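Local structure of fatty acyl CoA synthetase FADD13 (FATTY-ACYL-CoA SYNTHETASE) (Mycobacterium tuberculosis, 3R44) at residues Asn54-Val59 and Ala158-Pro163; Trp202-Ile206 and Gly322-Leu328; Val431-Pro436 and Gln470-Cys475; Glu427-Ile432 and Leu479-Pro485. The protein belongs to the ANL superfamily of AMP-binding enzymes, combining a large N-terminal part with a smaller C-terminal domain. One frame throughout, in Å; residues are numbered along the deposited sequence.

Contact 1. Residues Asn54-Val59 and Ala158-Pro163; sequences NRCADV and AAADEP
Asn54 carries most of the polar bonding. From an m rotamer its amide ND2 donates to two acceptors in the 158-163 loop, Glu162 OE2 at 3.0 Å (159° at the hydrogen) and the carbonyl Ala160 O at 3.2 Å (143°). Glu162, t at chi1, brings its carboxylate back beside Asn54; its OE1 forms a salt bridge with Lys90 of helix 79-91. One turn along the helix, Asp58 in the t rotamer accepts the backbone N of Ala159 on OD2 at 3.1 Å. Two waters fill the gaps: one donates to Asn54 O (2.7 Å) and Asp161 O (2.8 Å), the other joins Asn54 ND2 (3.0 Å) to Ala160 O (2.7 Å). The residues 54-59 are regular alpha-helix, while 158-163 is irregular and largely extended except at Ala160 (phi/psi -97/38); the closest CA atoms are Arg55 and Ala160, 4.8 Å apart. Small side chains permit this approach. Ala160 CB lies over one face of the Arg55 guanidinium, 3.7 Å from CZ, Ala158 CB meets Val59 CG2 at 4.0 Å, and Pro163 CG rests on Ala57 CB at 3.7 Å. The arrangement is helix-loop packing in the alpha/beta N-terminal part of the ANL fold, where the chain leaving helix 148-157 runs across helix 46-62 on its way to strand 172-178.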
loop_
_atom_site.group_PDB
_atom_site.type_symbol
_atom_site.label_atom_id
_atom_site.label_comp_id
_atom_site.label_asym_id
_atom_site.label_seq_id
_atom_site.Cartn_x
_atom_site.Cartn_y
_atom_site.Cartn_z
ATOM N N ASN A 54 16.969 19.650 5.264
ATOM C CA ASN A 54 18.181 19.913 6.010
ATOM C C ASN A 54 17.881 20.373 7.422
ATOM O O ASN A 54 18.539 19.949 8.367
ATOM C CB ASN A 54 19.059 20.951 5.320
ATOM C CG ASN A 54 19.722 20.395 4.073
ATOM O OD1 ASN A 54 19.698 19.203 3.863
ATOM N ND2 ASN A 54 20.233 21.273 3.201
ATOM N N ARG A 55 16.926 21.273 7.547
ATOM C CA ARG A 55 16.447 21.672 8.894
ATOM C C ARG A 55 15.893 20.485 9.714
ATOM O O ARG A 55 16.185 20.384 10.904
ATOM C CB ARG A 55 15.428 22.810 8.794
ATOM C CG ARG A 55 16.060 24.130 8.305
ATOM C CD ARG A 55 15.230 25.362 8.590
ATOM N NE ARG A 55 15.053 26.025 7.307
ATOM C CZ ARG A 55 15.722 27.079 6.835
ATOM N NH1 ARG A 55 16.594 27.759 7.584
ATOM N NH2 ARG A 55 15.450 27.493 5.589
ATOM N N CYS A 56 15.138 19.583 9.076
ATOM C CA CYS A 56 14.643 18.373 9.723
ATOM C C CYS A 56 15.824 17.516 10.207
ATOM O O CYS A 56 15.806 17.000 11.332
ATOM C CB CYS A 56 13.751 17.556 8.800
ATOM S SG CYS A 56 12.123 18.344 8.590
ATOM N N ALA A 57 16.842 17.382 9.356
ATOM C CA ALA A 57 18.022 16.611 9.711
ATOM C C ALA A 57 18.753 17.227 10.905
ATOM O O ALA A 57 19.265 16.490 11.775
ATOM C CB ALA A 57 18.952 16.513 8.528
ATOM N N ASP A 58 18.808 18.559 10.923
ATOM C CA ASP A 58 19.422 19.307 12.021
ATOM C C ASP A 58 18.688 19.036 13.335
ATOM O O ASP A 58 19.329 18.748 14.379
ATOM C CB ASP A 58 19.511 20.815 11.702
ATOM C CG ASP A 58 20.364 21.603 12.728
ATOM O OD1 ASP A 58 21.469 21.115 13.068
ATOM O OD2 ASP A 58 19.959 22.712 13.162
ATOM N N VAL A 59 17.363 19.089 13.275
ATOM C CA VAL A 59 16.507 18.792 14.436
ATOM C C VAL A 59 16.708 17.351 14.897
ATOM O O VAL A 59 16.895 17.090 16.085
ATOM C CB VAL A 59 15.017 19.065 14.162
ATOM C CG1 VAL A 59 14.116 18.500 15.307
ATOM C CG2 VAL A 59 14.767 20.547 13.899
ATOM N N ALA A 158 16.429 25.874 13.431
ATOM C CA ALA A 158 17.387 24.950 12.833
ATOM C C ALA A 158 18.083 25.615 11.668
ATOM O O ALA A 158 17.497 26.507 11.008
ATOM C CB ALA A 158 16.671 23.720 12.355
ATOM N N ALA A 159 19.318 25.177 11.417
ATOM C CA ALA A 159 20.111 25.649 10.278
ATOM C C ALA A 159 19.872 24.697 9.128
ATOM O O ALA A 159 19.653 23.503 9.337
ATOM C CB ALA A 159 21.606 25.703 10.623
ATOM N N ALA A 160 19.953 25.215 7.912
ATOM C CA ALA A 160 19.638 24.445 6.724
ATOM C C ALA A 160 20.919 23.880 6.117
ATOM O O ALA A 160 21.027 23.802 4.924
ATOM C CB ALA A 160 18.838 25.332 5.698
ATOM N N ASP A 161 21.867 23.452 6.958
ATOM C CA ASP A 161 23.162 22.911 6.520
ATOM C C ASP A 161 22.933 21.577 5.850
ATOM O O ASP A 161 22.240 20.740 6.382
ATOM C CB ASP A 161 24.081 22.622 7.730
ATOM C CG ASP A 161 24.466 23.881 8.549
ATOM O OD1 ASP A 161 24.608 24.968 7.939
ATOM O OD2 ASP A 161 24.672 23.764 9.810
ATOM N N GLU A 162 23.575 21.321 4.733
ATOM C CA GLU A 162 23.511 19.999 4.174
ATOM C C GLU A 162 24.360 19.041 5.058
ATOM O O GLU A 162 25.547 19.311 5.256
ATOM C CB GLU A 162 24.028 20.108 2.738
ATOM C CG GLU A 162 23.780 18.952 1.871
ATOM C CD GLU A 162 22.346 18.778 1.501
ATOM O OE1 GLU A 162 21.946 17.605 1.660
ATOM O OE2 GLU A 162 21.632 19.768 1.034
ATOM N N PRO A 163 23.771 17.982 5.642
ATOM C CA PRO A 163 24.621 17.074 6.428
ATOM C C PRO A 163 25.688 16.343 5.604
ATOM O O PRO A 163 25.512 16.118 4.412
ATOM C CB PRO A 163 23.630 16.022 6.966
ATOM C CG PRO A 163 22.253 16.660 6.761
ATOM C CD PRO A 163 22.387 17.496 5.561
HETATM O O HOH W 1 21.195 19.473 8.626
HETATM O O HOH W 2 19.911 24.124 2.432
#

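Contact 2. Residues Trp202-Ile206 and Gly322-Leu328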
loop_
_atom_site.group_PDB
_atom_site.type_symbol
_atom_site.label_atom_id
_atom_site.label_comp_id
_atom_site.label_asym_id
_atom_site.label_seq_id
_atom_site.Cartn_x
_atom_site.Cartn_y
_atom_site.Cartn_z
ATOM N N TRP A 202 8.460 2.655 -11.134
ATOM C CA TRP A 202 7.274 3.443 -11.501
ATOM C C TRP A 202 7.572 4.462 -12.598
ATOM O O TRP A 202 6.905 4.527 -13.625
ATOM C CB TRP A 202 6.806 4.177 -10.261
ATOM C CG TRP A 202 5.986 3.368 -9.371
ATOM C CD1 TRP A 202 6.388 2.545 -8.328
ATOM C CD2 TRP A 202 4.594 3.352 -9.370
ATOM N NE1 TRP A 202 5.278 1.987 -7.715
ATOM C CE2 TRP A 202 4.170 2.482 -8.332
ATOM C CE3 TRP A 202 3.626 3.961 -10.194
ATOM C CZ2 TRP A 202 2.813 2.199 -8.105
ATOM C CZ3 TRP A 202 2.300 3.706 -9.950
ATOM C CH2 TRP A 202 1.899 2.839 -8.900
ATOM N N ALA A 203 8.625 5.238 -12.364
ATOM C CA ALA A 203 8.984 6.339 -13.233
ATOM C C ALA A 203 9.341 5.866 -14.643
ATOM O O ALA A 203 9.122 6.587 -15.625
ATOM C CB ALA A 203 10.128 7.115 -12.649
ATOM N N SER A 204 9.897 4.661 -14.758
ATOM C CA SER A 204 10.217 4.077 -16.083
ATOM C C SER A 204 9.107 3.315 -16.752
ATOM O O SER A 204 9.222 2.961 -17.930
ATOM C CB SER A 204 11.426 3.129 -16.013
ATOM O OG SER A 204 12.575 3.861 -15.660
ATOM N N THR A 205 8.018 3.060 -16.032
ATOM C CA THR A 205 6.945 2.238 -16.529
ATOM C C THR A 205 5.694 3.083 -16.843
ATOM O O THR A 205 5.095 2.906 -17.881
ATOM C CB THR A 205 6.589 1.104 -15.513
ATOM O OG1 THR A 205 7.786 0.354 -15.193
ATOM C CG2 THR A 205 5.464 0.206 -16.087
ATOM N N ILE A 206 5.309 3.984 -15.952
ATOM C CA ILE A 206 4.077 4.760 -16.221
ATOM C C ILE A 206 4.432 5.972 -17.058
ATOM O O ILE A 206 5.597 6.400 -17.060
ATOM C CB ILE A 206 3.361 5.210 -14.934
ATOM C CG1 ILE A 206 4.150 6.252 -14.160
ATOM C CG2 ILE A 206 3.038 4.012 -14.035
ATOM C CD1 ILE A 206 3.325 6.745 -12.911
ATOM N N GLY A 322 5.729 -1.017 -2.839
ATOM C CA GLY A 322 4.728 -0.470 -3.729
ATOM C C GLY A 322 4.937 -0.719 -5.207
ATOM O O GLY A 322 4.230 -0.140 -6.016
ATOM N N GLY A 323 5.944 -1.504 -5.589
ATOM C CA GLY A 323 6.123 -1.895 -6.979
ATOM C C GLY A 323 5.633 -3.308 -7.226
ATOM O O GLY A 323 5.316 -4.063 -6.318
ATOM N N GLY A 324 5.605 -3.721 -8.458
ATOM C CA GLY A 324 5.216 -5.093 -8.719
ATOM C C GLY A 324 4.705 -5.189 -10.129
ATOM O O GLY A 324 5.524 -5.346 -11.050
ATOM N N THR A 325 3.387 -5.110 -10.316
ATOM C CA THR A 325 2.796 -5.079 -11.633
ATOM C C THR A 325 1.977 -3.791 -11.821
ATOM O O THR A 325 1.391 -3.248 -10.871
ATOM C CB THR A 325 1.879 -6.321 -11.990
ATOM O OG1 THR A 325 0.741 -6.352 -11.128
ATOM C CG2 THR A 325 2.620 -7.690 -11.910
ATOM N N LEU A 326 1.889 -3.364 -13.086
ATOM C CA LEU A 326 1.099 -2.228 -13.509
ATOM C C LEU A 326 0.333 -2.564 -14.772
ATOM O O LEU A 326 0.871 -3.188 -15.689
ATOM C CB LEU A 326 1.950 -0.956 -13.685
ATOM C CG LEU A 326 2.506 -0.316 -12.381
ATOM C CD1 LEU A 326 3.422 0.775 -12.823
ATOM C CD2 LEU A 326 1.412 0.233 -11.439
ATOM N N LEU A 327 -0.942 -2.209 -14.754
ATOM C CA LEU A 327 -1.834 -2.343 -15.926
ATOM C C LEU A 327 -1.931 -0.957 -16.489
ATOM O O LEU A 327 -2.600 -0.071 -15.932
ATOM C CB LEU A 327 -3.186 -2.922 -15.514
ATOM C CG LEU A 327 -4.209 -3.087 -16.641
ATOM C CD1 LEU A 327 -3.705 -4.233 -17.509
ATOM C CD2 LEU A 327 -5.621 -3.345 -16.117
ATOM N N LEU A 328 -1.222 -0.735 -17.574
ATOM C CA LEU A 328 -1.161 0.575 -18.142
ATOM C C LEU A 328 -2.533 1.003 -18.718
ATOM O O LEU A 328 -3.433 0.182 -18.957
ATOM C CB LEU A 328 0.040 0.667 -19.129
ATOM C CG LEU A 328 1.424 0.363 -18.473
ATOM C CD1 LEU A 328 2.568 0.549 -19.462
ATOM C CD2 LEU A 328 1.658 1.185 -17.239
#
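Trp202, in the last turns of helix 192-205, makes the one hydrogen bond of this contact: its indole NE1 donates to Gly322 O, 2.9 Å away near the ring plane. The same side chain uses a face as well, for Leu326 CD2 sits 4.1 Å from the centroid of the six-membered ring in a CH-pi contact, while Phe231 also meets the indole. Glycine suits the approach to the strand: Gly322 has positive phi, and at Gly324 (157/-96) a CB would jam against the preceding carbonyl. Thr205 then turns its methyl CG2 to Leu326 CD1 (3.9 Å) and lays its carbonyl O 3.8 Å from Leu328 CD1; its hydroxyl OG1 is engaged with Ser201 O and Met344 N. At Ile206 the branch CG2 presses on Leu326 CD1 at 3.5 Å, so Leu326 is gripped by three residues of the first segment, a fit for its forked side chain. Since strand 324-327 runs antiparallel to 310-316 and Trp202 and Ile206 also touch strand 288-291, this is the packing of a helix end on a mixed beta-sheet, part of the alpha/beta architecture of the ANL N-terminal part.

Contact 3. Residues Val431-Pro436 and Gln470-Cys475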
loop_
_atom_site.group_PDB
_atom_site.type_symbol
_atom_site.label_atom_id
_atom_site.label_comp_id
_atom_site.label_asym_id
_atom_site.label_seq_id
_atom_site.Cartn_x
_atom_site.Cartn_y
_atom_site.Cartn_z
ATOM N N VAL A 431 -15.076 -23.438 -8.046
ATOM C CA VAL A 431 -15.752 -24.715 -8.296
ATOM C C VAL A 431 -17.274 -24.571 -8.096
ATOM O O VAL A 431 -18.085 -24.980 -8.936
ATOM C CB VAL A 431 -15.156 -25.812 -7.384
ATOM C CG1 VAL A 431 -15.991 -27.084 -7.442
ATOM C CG2 VAL A 431 -13.696 -26.101 -7.818
ATOM N N ILE A 432 -17.640 -23.974 -6.967
ATOM C CA ILE A 432 -19.023 -23.782 -6.619
ATOM C C ILE A 432 -19.777 -22.842 -7.538
ATOM O O ILE A 432 -20.959 -23.072 -7.790
ATOM C CB ILE A 432 -19.152 -23.287 -5.122
ATOM C CG1 ILE A 432 -18.548 -24.334 -4.194
ATOM C CG2 ILE A 432 -20.621 -22.985 -4.788
ATOM C CD1 ILE A 432 -18.571 -23.969 -2.705
ATOM N N ILE A 433 -19.128 -21.802 -8.050
ATOM C CA ILE A 433 -19.787 -20.878 -8.997
ATOM C C ILE A 433 -20.264 -21.642 -10.229
ATOM O O ILE A 433 -21.226 -21.228 -10.875
ATOM C CB ILE A 433 -18.881 -19.672 -9.400
ATOM C CG1 ILE A 433 -19.692 -18.540 -10.093
ATOM C CG2 ILE A 433 -17.736 -20.137 -10.300
ATOM C CD1 ILE A 433 -20.732 -17.866 -9.196
ATOM N N GLY A 434 -19.619 -22.771 -10.527
ATOM C CA GLY A 434 -20.053 -23.669 -11.597
ATOM C C GLY A 434 -21.329 -24.474 -11.413
ATOM O O GLY A 434 -21.928 -24.923 -12.415
ATOM N N VAL A 435 -21.757 -24.679 -10.170
ATOM C CA VAL A 435 -22.926 -25.494 -9.889
ATOM C C VAL A 435 -24.163 -24.800 -10.502
ATOM O O VAL A 435 -24.375 -23.615 -10.313
ATOM C CB VAL A 435 -23.154 -25.746 -8.378
ATOM C CG1 VAL A 435 -24.521 -26.441 -8.127
ATOM C CG2 VAL A 435 -22.021 -26.548 -7.797
ATOM N N PRO A 436 -24.956 -25.540 -11.286
ATOM C CA PRO A 436 -26.175 -24.957 -11.843
ATOM C C PRO A 436 -27.133 -24.453 -10.766
ATOM O O PRO A 436 -27.413 -25.174 -9.820
ATOM C CB PRO A 436 -26.794 -26.118 -12.633
ATOM C CG PRO A 436 -25.608 -27.022 -12.976
ATOM C CD PRO A 436 -24.686 -26.896 -11.775
ATOM N N GLN A 470 -25.557 -31.367 -2.475
ATOM C CA GLN A 470 -25.225 -31.410 -3.874
ATOM C C GLN A 470 -23.972 -30.584 -4.154
ATOM O O GLN A 470 -23.099 -31.013 -4.907
ATOM C CB GLN A 470 -26.406 -30.893 -4.677
ATOM C CG GLN A 470 -26.021 -30.139 -5.918
ATOM C CD GLN A 470 -27.226 -29.730 -6.723
ATOM O OE1 GLN A 470 -28.379 -29.905 -6.288
ATOM N NE2 GLN A 470 -26.982 -29.192 -7.920
ATOM N N ILE A 471 -23.875 -29.392 -3.554
ATOM C CA ILE A 471 -22.669 -28.587 -3.707
ATOM C C ILE A 471 -21.494 -29.379 -3.141
ATOM O O ILE A 471 -20.450 -29.460 -3.775
ATOM C CB ILE A 471 -22.811 -27.171 -3.004
ATOM C CG1 ILE A 471 -23.656 -26.253 -3.851
ATOM C CG2 ILE A 471 -21.480 -26.481 -2.795
ATOM C CD1 ILE A 471 -24.218 -25.053 -3.062
ATOM N N VAL A 472 -21.634 -29.993 -1.978
ATOM C CA VAL A 472 -20.429 -30.570 -1.367
ATOM C C VAL A 472 -20.014 -31.822 -2.113
ATOM O O VAL A 472 -18.843 -31.997 -2.467
ATOM C CB VAL A 472 -20.592 -30.884 0.092
ATOM C CG1 VAL A 472 -19.317 -31.571 0.631
ATOM C CG2 VAL A 472 -20.895 -29.610 0.856
ATOM N N GLU A 473 -20.979 -32.678 -2.413
ATOM C CA GLU A 473 -20.649 -33.839 -3.232
ATOM C C GLU A 473 -20.133 -33.392 -4.609
ATOM O O GLU A 473 -19.184 -33.972 -5.103
ATOM C CB GLU A 473 -21.795 -34.846 -3.281
ATOM C CG GLU A 473 -21.883 -35.649 -1.965
ATOM C CD GLU A 473 -22.901 -36.773 -2.024
ATOM O OE1 GLU A 473 -23.571 -37.018 -0.997
ATOM O OE2 GLU A 473 -23.042 -37.397 -3.099
ATOM N N TYR A 474 -20.645 -32.305 -5.174
ATOM C CA TYR A 474 -20.060 -31.780 -6.424
ATOM C C TYR A 474 -18.620 -31.309 -6.267
ATOM O O TYR A 474 -17.762 -31.643 -7.088
ATOM C CB TYR A 474 -20.887 -30.646 -6.978
ATOM C CG TYR A 474 -20.371 -30.067 -8.261
ATOM C CD1 TYR A 474 -20.764 -30.602 -9.483
ATOM C CD2 TYR A 474 -19.504 -28.993 -8.263
ATOM C CE1 TYR A 474 -20.299 -30.070 -10.682
ATOM C CE2 TYR A 474 -19.048 -28.433 -9.443
ATOM C CZ TYR A 474 -19.439 -28.982 -10.652
ATOM O OH TYR A 474 -18.983 -28.445 -11.830
ATOM N N CYS A 475 -18.350 -30.544 -5.216
ATOM C CA CYS A 475 -16.981 -30.124 -4.875
ATOM C C CYS A 475 -16.023 -31.318 -4.749
ATOM O O CYS A 475 -14.870 -31.234 -5.159
ATOM C CB CYS A 475 -16.965 -29.385 -3.540
ATOM S SG CYS A 475 -17.360 -27.633 -3.678
#
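Gln470 opens the row of contacts from helix 468-478: its CA-to-CB bond points sideways, but the long side chain brings NE2 to 3.7 Å from Val435 CG1; this is simple van der Waals packing at the margin, where a residue both long and polar is suitable. Ile471 comes next and faces a more apolar setting: its CG2 meets Ile432 CD1 at 3.8 Å and its CG1 approaches Val435 CG2 at 4.3 Å. One turn on from Gln470, Tyr474, with chi1 t, stretches its ring along the turn that follows helix 425-432. Tyr474 CD2 touches Val435 CG2 at 3.5 Å, and Tyr474 CE2 lies 3.9 Å from Val431 CG1 and 3.6 Å from Val431 O, which sits at the ring edge. The broad ring can thus span from Val431 to Val435, which the type I turn Ile432-Val435, closed by Val435 N to Ile432 O at 3.0 Å, folds back toward the helix. Cys475 completes the face: its compact SG fits against Ile432 CG1 (3.5 Å) and Val431 CG1 (4.0 Å). The contact is mainly apolar, held by packing without a hydrogen bond between the segments, and lies in the C-terminal domain, with Ile432 resting also on Ala457 and Val459 of strand 454-461, Ile471 on Phe490 of strand 487-490, and Cys475 on Leu484 and Pro485 of the intervening loop.

Contact 4. Residues Glu427-Ile432 and Leu479-Pro485; sequences EIESVI and LARYKLP
This is apolar packing with a charged fringe, between helix 425-432 and the loop that joins helix 468-478 to strand 487-490 in the C-terminal domain. Residues 427-432 are alpha-helical; the 479-485 loop enters extended at Leu479 (-126/142), makes a short 3-10 turn over 481-483 and leaves extended into Pro485. The nearest CA atoms are those of Ile428 and Leu484, 7.2 Å apart; the gap is filled by Ile428 with Leu479 and Pro485, while Leu484 itself turns away. Leu479, in the mt rotamer, points at the helix and lies against two residues a turn apart: its CD1 is 4.1 Å from Ile428 CG1 and its CG 4.1 Å from Val431 CG2. Ile428, also mt, extends CD1 to within 3.1 Å of Lys483 O, a tight approach. In this small alpha/beta domain of the ANL family the helix lies against the sheet, Ile428 reaching Val443 of strand 438-448 and Ala455 of strand 454-461, and the loop covers its flank. Pro485, rigid and apolar, closes that flank with CD 4.2 Å from Ile428 CG2 and CG 4.2 Å from Ile432 CD1. At the polar edge of the contact, Glu427 OE1 stands 2.9 Å from Lys483 CE but 4.0 Å from NZ, beyond a salt bridge; its OE2 accepts from Tyr424 N. Lys483 stretches its chain past Glu427 and donates from NZ to Tyr482 OH at 2.6 Å.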
loop_
_atom_site.group_PDB
_atom_site.type_symbol
_atom_site.label_atom_id
_atom_site.label_comp_id
_atom_site.label_asym_id
_atom_site.label_seq_id
_atom_site.Cartn_x
_atom_site.Cartn_y
_atom_site.Cartn_z
ATOM N N GLU A 427 -10.129 -21.227 -4.572
ATOM C CA GLU A 427 -10.057 -22.613 -5.058
ATOM C C GLU A 427 -11.449 -23.253 -4.967
ATOM O O GLU A 427 -11.895 -23.954 -5.880
ATOM C CB GLU A 427 -9.041 -23.416 -4.228
ATOM C CG GLU A 427 -7.654 -22.763 -4.125
ATOM C CD GLU A 427 -6.640 -23.630 -3.330
ATOM O OE1 GLU A 427 -6.197 -24.659 -3.914
ATOM O OE2 GLU A 427 -6.294 -23.284 -2.154
ATOM N N ILE A 428 -12.147 -22.921 -3.891
ATOM C CA ILE A 428 -13.498 -23.426 -3.623
ATOM C C ILE A 428 -14.512 -22.576 -4.400
ATOM O O ILE A 428 -15.390 -23.108 -5.114
ATOM C CB ILE A 428 -13.806 -23.436 -2.116
ATOM C CG1 ILE A 428 -12.802 -24.335 -1.375
ATOM C CG2 ILE A 428 -15.266 -23.866 -1.881
ATOM C CD1 ILE A 428 -12.830 -24.164 0.183
ATOM N N GLU A 429 -14.401 -21.263 -4.280
ATOM C CA GLU A 429 -15.338 -20.391 -4.992
ATOM C C GLU A 429 -15.432 -20.697 -6.499
ATOM O O GLU A 429 -16.528 -20.750 -7.082
ATOM C CB GLU A 429 -14.959 -18.937 -4.785
ATOM C CG GLU A 429 -15.169 -18.414 -3.387
ATOM C CD GLU A 429 -14.364 -17.166 -3.099
ATOM O OE1 GLU A 429 -13.583 -16.757 -3.995
ATOM O OE2 GLU A 429 -14.519 -16.568 -1.998
ATOM N N SER A 430 -14.291 -20.916 -7.149
ATOM C CA SER A 430 -14.286 -21.173 -8.602
ATOM C C SER A 430 -14.923 -22.512 -8.990
ATOM O O SER A 430 -15.258 -22.691 -10.135
ATOM C CB SER A 430 -12.874 -21.099 -9.201
ATOM O OG SER A 430 -12.026 -22.065 -8.599
ATOM N N VAL A 431 -15.076 -23.438 -8.046
ATOM C CA VAL A 431 -15.752 -24.715 -8.296
ATOM C C VAL A 431 -17.274 -24.571 -8.096
ATOM O O VAL A 431 -18.085 -24.980 -8.936
ATOM C CB VAL A 431 -15.156 -25.812 -7.384
ATOM C CG1 VAL A 431 -15.991 -27.084 -7.442
ATOM C CG2 VAL A 431 -13.696 -26.101 -7.818
ATOM N N ILE A 432 -17.640 -23.974 -6.967
ATOM C CA ILE A 432 -19.023 -23.782 -6.619
ATOM C C ILE A 432 -19.777 -22.842 -7.538
ATOM O O ILE A 432 -20.959 -23.072 -7.790
ATOM C CB ILE A 432 -19.152 -23.287 -5.122
ATOM C CG1 ILE A 432 -18.548 -24.334 -4.194
ATOM C CG2 ILE A 432 -20.621 -22.985 -4.788
ATOM C CD1 ILE A 432 -18.571 -23.969 -2.705
ATOM N N LEU A 479 -11.960 -31.223 -5.996
ATOM C CA LEU A 479 -11.046 -30.755 -4.959
ATOM C C LEU A 479 -10.644 -31.877 -4.045
ATOM O O LEU A 479 -11.457 -32.725 -3.689
ATOM C CB LEU A 479 -11.723 -29.684 -4.112
ATOM C CG LEU A 479 -12.029 -28.365 -4.829
ATOM C CD1 LEU A 479 -12.927 -27.495 -3.984
ATOM C CD2 LEU A 479 -10.760 -27.624 -5.246
ATOM N N ALA A 480 -9.391 -31.860 -3.631
ATOM C CA ALA A 480 -8.960 -32.723 -2.551
ATOM C C ALA A 480 -9.952 -32.633 -1.380
ATOM O O ALA A 480 -10.562 -31.577 -1.126
ATOM C CB ALA A 480 -7.557 -32.330 -2.105
ATOM N N ARG A 481 -10.112 -33.746 -0.677
ATOM C CA ARG A 481 -11.042 -33.844 0.458
ATOM C C ARG A 481 -10.849 -32.725 1.513
ATOM O O ARG A 481 -11.836 -32.149 1.974
ATOM C CB ARG A 481 -10.953 -35.251 1.090
ATOM C CG ARG A 481 -12.220 -35.748 1.777
ATOM N N TYR A 482 -9.602 -32.398 1.886
ATOM C CA TYR A 482 -9.347 -31.380 2.933
ATOM C C TYR A 482 -9.737 -29.960 2.514
ATOM O O TYR A 482 -9.880 -29.092 3.359
ATOM C CB TYR A 482 -7.890 -31.395 3.425
ATOM C CG TYR A 482 -6.876 -30.741 2.494
ATOM C CD1 TYR A 482 -6.435 -29.438 2.718
ATOM C CD2 TYR A 482 -6.366 -31.422 1.396
ATOM C CE1 TYR A 482 -5.513 -28.829 1.867
ATOM C CE2 TYR A 482 -5.427 -30.833 0.549
ATOM C CZ TYR A 482 -5.008 -29.539 0.789
ATOM O OH TYR A 482 -4.091 -28.940 -0.044
ATOM N N LYS A 483 -9.923 -29.743 1.213
ATOM C CA LYS A 483 -10.336 -28.468 0.664
ATOM C C LYS A 483 -11.864 -28.282 0.523
ATOM O O LYS A 483 -12.310 -27.231 0.125
ATOM C CB LYS A 483 -9.732 -28.292 -0.723
ATOM C CG LYS A 483 -8.270 -27.900 -0.779
ATOM C CD LYS A 483 -7.897 -27.622 -2.235
ATOM C CE LYS A 483 -6.496 -27.102 -2.361
ATOM N NZ LYS A 483 -5.505 -28.115 -2.021
ATOM N N LEU A 484 -12.647 -29.312 0.781
ATOM C CA LEU A 484 -14.086 -29.209 0.678
ATOM C C LEU A 484 -14.551 -28.239 1.736
ATOM O O LEU A 484 -14.053 -28.303 2.860
ATOM C CB LEU A 484 -14.740 -30.551 0.947
ATOM C CG LEU A 484 -14.321 -31.640 -0.050
ATOM C CD1 LEU A 484 -15.054 -32.931 0.191
ATOM C CD2 LEU A 484 -14.555 -31.117 -1.446
ATOM N N PRO A 485 -15.557 -27.395 1.401
ATOM C CA PRO A 485 -16.173 -26.518 2.396
ATOM C C PRO A 485 -16.757 -27.363 3.500
ATOM O O PRO A 485 -17.326 -28.433 3.202
ATOM C CB PRO A 485 -17.294 -25.805 1.616
ATOM C CG PRO A 485 -17.533 -26.592 0.445
ATOM C CD PRO A 485 -16.333 -27.432 0.148
#

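Contacts 3 and 4 form one neighbourhood in the C-terminal domain, their centres 9 Å apart: they share Val431 and Ile432 of helix 425-432, and Cys475 SG of the first touches Pro485 CD of the second at 4.0 Å. Contacts 1 and 2 belong to the large N-terminal part, with centres 33 Å apart and no touch. From contact 2 the centres of contacts 3 and 4 lie 38 and 34 Å away; from contact 1, 65 and 59 Å, across the chain's centre. The bound histidine is about 13 Å from the side chains of both Glu162 in contact 1 and Trp202 in contact 2; His192, Glu193 and His196 of its pocket lie on the helix that carries Trp202.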